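Local coordinates for protein leucine aminopeptidase (Legionella pneumophila, PDB 5GNE) that probably removes N-terminal amino acids from peptides as a zinc-dependent aminopeptidase of the M28 family, at residues R25-A28 with S34-A37; E62-Q67 with W321-F326; A295-R300 with G365-V370. One frame throughout, in Å; residues are numbered along the deposited sequence.

Interaction 1: R25-A28 with S34-A37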
loop_
_atom_site.group_PDB
_atom_site.type_symbol
_atom_site.label_atom_id
_atom_site.label_comp_id
_atom_site.label_asym_id
_atom_site.label_seq_id
_atom_site.Cartn_x
_atom_site.Cartn_y
_atom_site.Cartn_z
ATOM N N ARG A 25 9.899 -26.317 6.276
ATOM C CA ARG A 25 11.042 -26.484 7.149
ATOM C C ARG A 25 11.020 -25.364 8.174
ATOM O O ARG A 25 11.005 -24.183 7.810
ATOM C CB ARG A 25 12.338 -26.443 6.347
ATOM C CG ARG A 25 13.587 -26.650 7.165
ATOM C CD ARG A 25 14.814 -26.553 6.275
ATOM N NE ARG A 25 14.823 -27.577 5.227
ATOM C CZ ARG A 25 15.265 -28.823 5.384
ATOM N NH1 ARG A 25 15.741 -29.226 6.557
ATOM N NH2 ARG A 25 15.231 -29.673 4.363
ATOM N N LEU A 26 11.007 -25.723 9.449
ATOM C CA LEU A 26 10.992 -24.725 10.494
ATOM C C LEU A 26 12.372 -24.174 10.790
ATOM O O LEU A 26 13.237 -24.910 11.261
ATOM C CB LEU A 26 10.394 -25.327 11.757
ATOM C CG LEU A 26 10.203 -24.331 12.892
ATOM C CD1 LEU A 26 9.206 -23.254 12.457
ATOM C CD2 LEU A 26 9.705 -25.075 14.101
ATOM N N ILE A 27 12.583 -22.881 10.583
ATOM C CA ILE A 27 13.901 -22.320 10.859
ATOM C C ILE A 27 14.000 -21.770 12.290
ATOM O O ILE A 27 14.932 -22.066 13.005
ATOM C CB ILE A 27 14.255 -21.190 9.865
ATOM C CG1 ILE A 27 14.289 -21.713 8.431
ATOM C CG2 ILE A 27 15.592 -20.559 10.236
ATOM C CD1 ILE A 27 14.143 -20.601 7.366
ATOM N N ALA A 28 13.031 -20.955 12.687
ATOM C CA ALA A 28 12.956 -20.397 14.032
ATOM C C ALA A 28 11.489 -20.276 14.394
ATOM O O ALA A 28 10.638 -20.213 13.517
ATOM C CB ALA A 28 13.643 -19.046 14.111
ATOM N N SER A 34 6.211 -18.332 13.342
ATOM C CA SER A 34 7.226 -19.221 12.787
ATOM C C SER A 34 7.924 -18.633 11.566
ATOM O O SER A 34 7.281 -18.021 10.706
ATOM C CB SER A 34 6.600 -20.563 12.409
ATOM O OG SER A 34 6.025 -21.165 13.568
ATOM N N PHE A 35 9.238 -18.824 11.504
ATOM C CA PHE A 35 10.041 -18.434 10.359
ATOM C C PHE A 35 10.365 -19.699 9.589
ATOM O O PHE A 35 11.029 -20.594 10.117
ATOM C CB PHE A 35 11.317 -17.708 10.805
ATOM C CG PHE A 35 12.250 -17.341 9.673
ATOM C CD1 PHE A 35 11.753 -16.845 8.480
ATOM C CD2 PHE A 35 13.630 -17.442 9.830
ATOM C CE1 PHE A 35 12.605 -16.479 7.447
ATOM C CE2 PHE A 35 14.512 -17.093 8.785
ATOM C CZ PHE A 35 14.003 -16.611 7.600
ATOM N N ILE A 36 9.855 -19.819 8.370
ATOM C CA ILE A 36 9.936 -21.094 7.668
ATOM C C ILE A 36 10.430 -20.999 6.239
ATOM O O ILE A 36 10.414 -19.945 5.607
ATOM C CB ILE A 36 8.566 -21.811 7.629
ATOM C CG1 ILE A 36 7.540 -20.972 6.870
ATOM C CG2 ILE A 36 8.068 -22.122 9.034
ATOM C CD1 ILE A 36 6.186 -21.721 6.617
ATOM N N ALA A 37 10.873 -22.140 5.737
ATOM C CA ALA A 37 11.195 -22.268 4.335
ATOM C C ALA A 37 10.198 -23.231 3.716
ATOM O O ALA A 37 9.983 -24.337 4.218
ATOM C CB ALA A 37 12.629 -22.761 4.151
#

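Interaction 2: E62-Q67 with W321-F326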
loop_
_atom_site.group_PDB
_atom_site.type_symbol
_atom_site.label_atom_id
_atom_site.label_comp_id
_atom_site.label_asym_id
_atom_site.label_seq_id
_atom_site.Cartn_x
_atom_site.Cartn_y
_atom_site.Cartn_z
ATOM N N GLU A 62 12.349 -12.385 2.207
ATOM C CA GLU A 62 13.430 -12.140 1.254
ATOM C C GLU A 62 13.934 -10.693 1.169
ATOM O O GLU A 62 15.130 -10.479 1.090
ATOM C CB GLU A 62 13.042 -12.632 -0.139
ATOM C CG GLU A 62 14.246 -12.698 -1.059
ATOM C CD GLU A 62 13.923 -13.279 -2.426
ATOM O OE1 GLU A 62 13.703 -12.511 -3.390
ATOM O OE2 GLU A 62 13.931 -14.521 -2.539
ATOM N N PRO A 63 13.037 -9.693 1.179
ATOM C CA PRO A 63 13.629 -8.353 1.095
ATOM C C PRO A 63 14.492 -8.011 2.305
ATOM O O PRO A 63 15.319 -7.138 2.189
ATOM C CB PRO A 63 12.404 -7.430 1.047
ATOM C CG PRO A 63 11.320 -8.288 0.476
ATOM C CD PRO A 63 11.565 -9.645 1.062
ATOM N N TYR A 64 14.303 -8.673 3.439
ATOM C CA TYR A 64 15.108 -8.360 4.613
ATOM C C TYR A 64 16.438 -9.131 4.661
ATOM O O TYR A 64 17.414 -8.662 5.259
ATOM C CB TYR A 64 14.311 -8.625 5.909
ATOM C CG TYR A 64 13.025 -7.809 6.042
ATOM C CD1 TYR A 64 13.028 -6.585 6.684
ATOM C CD2 TYR A 64 11.819 -8.260 5.500
ATOM C CE1 TYR A 64 11.881 -5.856 6.816
ATOM C CE2 TYR A 64 10.649 -7.527 5.625
ATOM C CZ TYR A 64 10.690 -6.324 6.286
ATOM O OH TYR A 64 9.542 -5.569 6.412
ATOM N N ILE A 65 16.495 -10.294 4.024
ATOM C CA ILE A 65 17.657 -11.165 4.161
ATOM C C ILE A 65 18.309 -11.574 2.836
ATOM O O ILE A 65 19.415 -12.129 2.839
ATOM C CB ILE A 65 17.289 -12.433 4.941
ATOM C CG1 ILE A 65 16.191 -13.226 4.235
ATOM C CG2 ILE A 65 16.845 -12.078 6.324
ATOM C CD1 ILE A 65 15.845 -14.487 4.988
ATOM N N GLN A 66 17.634 -11.291 1.723
ATOM C CA GLN A 66 18.214 -11.428 0.374
ATOM C C GLN A 66 19.109 -12.623 0.133
ATOM O O GLN A 66 20.280 -12.357 -0.152
ATOM C CB GLN A 66 19.114 -10.228 -0.000
ATOM C CG GLN A 66 18.565 -8.825 0.127
ATOM C CD GLN A 66 18.994 -8.148 1.431
ATOM O OE1 GLN A 66 19.411 -8.806 2.386
ATOM N NE2 GLN A 66 18.873 -6.827 1.474
ATOM N N GLN A 67 18.653 -13.873 0.280
ATOM C CA GLN A 67 19.436 -15.032 -0.208
ATOM C C GLN A 67 20.608 -15.380 0.769
ATOM O O GLN A 67 21.257 -16.413 0.635
ATOM C CB GLN A 67 19.931 -14.674 -1.645
ATOM C CG GLN A 67 18.755 -14.179 -2.657
ATOM C CD GLN A 67 17.508 -15.042 -2.774
ATOM O OE1 GLN A 67 17.450 -15.911 -3.657
ATOM N NE2 GLN A 67 16.656 -15.019 -1.731
ATOM N N TRP A 321 7.076 -0.610 5.795
ATOM C CA TRP A 321 7.606 0.660 6.259
ATOM C C TRP A 321 7.798 0.689 7.794
ATOM O O TRP A 321 8.867 1.080 8.273
ATOM C CB TRP A 321 6.697 1.823 5.803
ATOM C CG TRP A 321 6.716 2.047 4.319
ATOM C CD1 TRP A 321 5.819 1.562 3.419
ATOM C CD2 TRP A 321 7.712 2.775 3.543
ATOM N NE1 TRP A 321 6.171 1.955 2.128
ATOM C CE2 TRP A 321 7.317 2.702 2.179
ATOM C CE3 TRP A 321 8.869 3.493 3.873
ATOM C CZ2 TRP A 321 8.044 3.306 1.146
ATOM C CZ3 TRP A 321 9.609 4.106 2.828
ATOM C CH2 TRP A 321 9.190 4.002 1.489
ATOM N N THR A 322 6.776 0.324 8.572
ATOM C CA THR A 322 6.932 0.441 10.003
ATOM C C THR A 322 8.008 -0.537 10.501
ATOM O O THR A 322 8.724 -0.221 11.432
ATOM C CB THR A 322 5.617 0.264 10.784
ATOM O OG1 THR A 322 5.449 -1.086 11.218
ATOM C CG2 THR A 322 4.466 0.672 9.949
ATOM N N ASN A 323 8.138 -1.705 9.879
ATOM C CA ASN A 323 9.218 -2.619 10.266
ATOM C C ASN A 323 10.597 -2.009 10.121
ATOM O O ASN A 323 11.519 -2.437 10.803
ATOM C CB ASN A 323 9.191 -3.902 9.432
ATOM C CG ASN A 323 8.175 -4.880 9.930
ATOM O OD1 ASN A 323 7.695 -4.728 11.021
ATOM N ND2 ASN A 323 7.844 -5.885 9.137
ATOM N N GLU A 324 10.733 -0.989 9.278
ATOM C CA GLU A 324 12.041 -0.387 9.044
ATOM C C GLU A 324 12.165 0.990 9.662
ATOM O O GLU A 324 13.041 1.774 9.282
ATOM C CB GLU A 324 12.335 -0.297 7.539
ATOM C CG GLU A 324 12.513 -1.638 6.870
ATOM C CD GLU A 324 13.824 -2.345 7.248
ATOM O OE1 GLU A 324 14.535 -1.891 8.164
ATOM O OE2 GLU A 324 14.153 -3.360 6.599
ATOM N N GLY A 325 11.293 1.280 10.625
ATOM C CA GLY A 325 11.359 2.530 11.366
ATOM C C GLY A 325 10.713 3.740 10.713
ATOM O O GLY A 325 10.905 4.852 11.173
ATOM N N PHE A 326 9.943 3.547 9.649
ATOM C CA PHE A 326 9.251 4.678 9.049
ATOM C C PHE A 326 7.861 4.887 9.603
ATOM O O PHE A 326 7.187 3.925 9.941
ATOM C CB PHE A 326 9.160 4.507 7.552
ATOM C CG PHE A 326 10.491 4.414 6.874
ATOM C CD1 PHE A 326 11.182 5.549 6.526
ATOM C CD2 PHE A 326 11.014 3.192 6.539
ATOM C CE1 PHE A 326 12.377 5.463 5.862
ATOM C CE2 PHE A 326 12.213 3.094 5.872
ATOM C CZ PHE A 326 12.903 4.238 5.536
#

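Interaction 3: A295-R300 with G365-V370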
loop_
_atom_site.group_PDB
_atom_site.type_symbol
_atom_site.label_atom_id
_atom_site.label_comp_id
_atom_site.label_asym_id
_atom_site.label_seq_id
_atom_site.Cartn_x
_atom_site.Cartn_y
_atom_site.Cartn_z
ATOM N N ALA A 295 -6.692 11.569 11.357
ATOM C CA ALA A 295 -8.002 11.774 11.982
ATOM C C ALA A 295 -8.415 13.253 11.958
ATOM O O ALA A 295 -9.543 13.573 11.609
ATOM C CB ALA A 295 -8.018 11.225 13.406
ATOM N N GLU A 296 -7.514 14.165 12.309
ATOM C CA GLU A 296 -7.923 15.564 12.325
ATOM C C GLU A 296 -8.065 16.150 10.923
ATOM O O GLU A 296 -8.828 17.089 10.728
ATOM C CB GLU A 296 -6.905 16.432 13.054
ATOM C CG GLU A 296 -6.225 15.801 14.229
ATOM C CD GLU A 296 -5.137 16.688 14.795
ATOM O OE1 GLU A 296 -4.139 16.963 14.087
ATOM O OE2 GLU A 296 -5.277 17.108 15.953
ATOM N N LEU A 297 -7.385 15.561 9.941
ATOM C CA LEU A 297 -7.562 16.001 8.566
ATOM C C LEU A 297 -8.960 15.595 8.116
ATOM O O LEU A 297 -9.687 16.383 7.493
ATOM C CB LEU A 297 -6.481 15.419 7.646
ATOM C CG LEU A 297 -4.984 15.784 7.841
ATOM C CD1 LEU A 297 -4.139 14.909 6.934
ATOM C CD2 LEU A 297 -4.650 17.247 7.593
ATOM N N LEU A 298 -9.357 14.381 8.491
ATOM C CA LEU A 298 -10.688 13.890 8.134
ATOM C C LEU A 298 -11.787 14.762 8.735
ATOM O O LEU A 298 -12.743 15.157 8.055
ATOM C CB LEU A 298 -10.861 12.442 8.587
ATOM C CG LEU A 298 -10.299 11.353 7.661
ATOM C CD1 LEU A 298 -10.531 9.963 8.229
ATOM C CD2 LEU A 298 -10.907 11.470 6.270
ATOM N N THR A 299 -11.651 15.074 10.012
ATOM C CA THR A 299 -12.642 15.899 10.666
ATOM C C THR A 299 -12.617 17.338 10.142
ATOM O O THR A 299 -13.659 17.882 9.743
ATOM C CB THR A 299 -12.457 15.859 12.189
ATOM O OG1 THR A 299 -12.834 14.554 12.648
ATOM C CG2 THR A 299 -13.360 16.881 12.865
ATOM N N ARG A 300 -11.432 17.940 10.114
ATOM C CA ARG A 300 -11.315 19.340 9.728
ATOM C C ARG A 300 -11.606 19.593 8.250
ATOM O O ARG A 300 -12.228 20.591 7.913
ATOM C CB ARG A 300 -9.926 19.868 10.066
ATOM C CG ARG A 300 -9.708 21.279 9.598
ATOM C CD ARG A 300 -8.916 22.071 10.604
ATOM N NE ARG A 300 -9.029 23.496 10.330
ATOM C CZ ARG A 300 -8.443 24.436 11.056
ATOM N NH1 ARG A 300 -7.693 24.090 12.097
ATOM N NH2 ARG A 300 -8.600 25.718 10.737
ATOM N N GLY A 365 -5.959 12.346 1.177
ATOM C CA GLY A 365 -4.627 12.349 0.604
ATOM C C GLY A 365 -4.061 13.725 0.299
ATOM O O GLY A 365 -2.887 14.016 0.595
ATOM N N LEU A 366 -4.882 14.588 -0.286
ATOM C CA LEU A 366 -4.401 15.913 -0.677
ATOM C C LEU A 366 -4.182 16.821 0.536
ATOM O O LEU A 366 -3.210 17.562 0.578
ATOM C CB LEU A 366 -5.364 16.542 -1.674
ATOM C CG LEU A 366 -5.278 15.917 -3.076
ATOM C CD1 LEU A 366 -6.382 16.382 -4.030
ATOM C CD2 LEU A 366 -3.934 16.190 -3.695
ATOM N N ALA A 367 -5.077 16.776 1.524
ATOM C CA ALA A 367 -4.857 17.497 2.787
ATOM C C ALA A 367 -3.555 17.011 3.466
ATOM O O ALA A 367 -2.728 17.804 3.966
ATOM C CB ALA A 367 -6.036 17.322 3.704
ATOM N N PHE A 368 -3.393 15.692 3.479
ATOM C CA PHE A 368 -2.173 15.060 3.953
ATOM C C PHE A 368 -0.942 15.649 3.263
ATOM O O PHE A 368 -0.015 16.121 3.911
ATOM C CB PHE A 368 -2.289 13.561 3.718
ATOM C CG PHE A 368 -1.216 12.743 4.362
ATOM C CD1 PHE A 368 -1.270 12.430 5.713
ATOM C CD2 PHE A 368 -0.197 12.202 3.586
ATOM C CE1 PHE A 368 -0.277 11.628 6.291
ATOM C CE2 PHE A 368 0.786 11.414 4.147
ATOM C CZ PHE A 368 0.743 11.118 5.501
ATOM N N ILE A 369 -0.965 15.647 1.936
ATOM C CA ILE A 369 0.134 16.180 1.152
ATOM C C ILE A 369 0.361 17.681 1.391
ATOM O O ILE A 369 1.492 18.131 1.504
ATOM C CB ILE A 369 -0.092 15.928 -0.335
ATOM C CG1 ILE A 369 0.115 14.451 -0.664
ATOM C CG2 ILE A 369 0.880 16.720 -1.171
ATOM C CD1 ILE A 369 -0.181 14.161 -2.099
ATOM N N VAL A 370 -0.702 18.466 1.497
ATOM C CA VAL A 370 -0.516 19.906 1.682
ATOM C C VAL A 370 0.002 20.209 3.081
ATOM O O VAL A 370 0.967 20.957 3.253
ATOM C CB VAL A 370 -1.825 20.701 1.434
ATOM C CG1 VAL A 370 -1.677 22.143 1.888
ATOM C CG2 VAL A 370 -2.191 20.661 -0.036
#

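Interaction 1: R25-A28 with S34-A37
Residues 25-28 and 34-37 pair as the two arms of an antiparallel beta hairpin at one border of the small four-stranded sheet near the N-terminus. Arg25 and Ala37 form a hydrogen-bonded pair. Arg25 N reaches Ala37 O at 2.9 Å, and Ala37 N answers to Arg25 O at the same length. Leu26 and Ile36 follow as a non-hydrogen-bonded pair. Then the register slips by one residue, because Ile27 and Ala28 both lie opposite Phe35. Phe35 O is gripped twice. Ile27 N donates to it at 2.8 Å, nearly along the C=O axis. Ala28 N donates at 3.3 Å, in the carbonyl plane and on a lone pair. Phe35 N closes the set with a bond to Ala28 O.

The extra residue turns the Ile27 side chain in toward strand 33-38. Its CG1 stands anti to the carbonyl carbon (chi1 -61°), and CD1 ends over one face of the Phe35 ring. This CH-pi contact measures 4.0 Å from Ile27 CD1 to the ring centroid, 17° off the normal. Ile27 CG2 meets Phe35 CD2 at 3.7 Å. Ser75 and Leu78 of helix 75-81 also touch Phe35. On the other face of the sheet, Leu26 CD1 packs on Ile36 CG2 at 3.8 Å, the two side chains crossing at about a right angle, with Tyr17 of helix 14-20 beside them. Ser34 OG, near Leu26 CD1, bonds to Asn14 and Gln29.

Two successive residues facing one partner, with both amides on its carbonyl oxygen, define a classic beta bulge, here within a hairpin.

Interaction 2: E62-Q67 with W321-F326
Tyr64 meets Asn323 and Glu324 through one hydrogen bond and one contact with its ring that is not a hydrogen bond. The hydrogen bond runs from Asn323 ND2 to Tyr64 OH, 3.2 Å long, with an angle of 162° at the hydrogen. The hydroxyl oxygen lies in the plane of the Asn323 amide. The amide and ring planes stand 63° apart, and the two side chains cross at about a right angle. Tyr64 OH also hydrogen-bonds to Asn320 OD1. The phenol oxygen is therefore held by two asparagine side chains, Asn320 and Asn323.

In the second contact, Glu324 bends at chi2, which brings OE2 obliquely to the ring, 3.4 Å from both Tyr64 CD1 and Tyr64 CE1. Carboxylate and ring planes are only 21° apart. OE2 has its hydrogen bond with Gln250 NE2, which helps to fix the carboxylate there.

Asn323 and Glu324 stand where helix 318-323 ends in a Schellman motif, with Gly325 as the C-prime residue. Tyr64 thus ties the short helix 62-65 to the C-terminal end of helix 318-323, which belongs to the M28 peptidase region. Helix 243-254 flanks the contact, supplying Gln250, Val249 and Leu253 around Glu324.

Interaction 3: A295-R300 with G365-V370
Leu297 carries this helix-to-helix contact, reaching from helix 288-302 to Ala367 and Phe368 of helix 355-373. Its CB points toward the other helix but stays short of it. The first torsion sets CG anti to the carbonyl carbon (chi1 -64°), and the chain runs on toward the other helix. At CG it forks, and the two methyl groups take different partners.

CD1 goes to Phe368. It lies 3.6 Å from Phe368 CA and equally near to Phe368 N, so it rests against the helix backbone itself. The same methyl meets Phe368 CB at 3.9 Å and comes to the ring at its edge, in the ring plane, 4.0 Å from the Phe368 CD1 atom. Phe368 has CG anti to its own backbone nitrogen (chi1 -170°), which carries the ring past the leucine with its rim presented to it. CD2, the other branch, goes to Ala367. Leu297 CD2 lies 4.1 Å from Ala367 CB and equally far from Ala367 O. The small alanine side chain lets the helix backbones come close here: the CA atoms of Leu297 and Ala367 are 6.6 Å apart.

All three touching residues are buried. Around them, Ala367 also touches Val102 of helix 99-106. From the same helix as Leu297, Ala295 and Leu298 pack on Val306 of strand 306-309.

No hydrogen bond or salt bridge joins the two segments. The two leucine methyls meet an alanine methyl, the Phe368 backbone, its CB and its ring edge. With no directional bond across the segments, this packing of two peptidase-domain helices depends on the close fit of apolar groups.

Overall arrangement
Interactions 1 and 3 are buried, whereas interaction 2 lies at the surface. They also differ in reach. Interaction 1 joins neighbouring strands through backbone hydrogen bonds, with apolar side chains on both sheet faces. Interaction 2 brings together helices more than 250 residues apart in sequence through polar side chains. Interaction 3 joins two helices by apolar packing alone. No two share a helix or strand, but interactions 1 and 2 touch, Phe35 CZ lying 3.8 Å from Ile65 CD1. Through Tyr64, interaction 2 joins helix 62-65 to the M28 region. Interaction 3 lies across the chain's centre from interaction 1, centres about 42 Å apart.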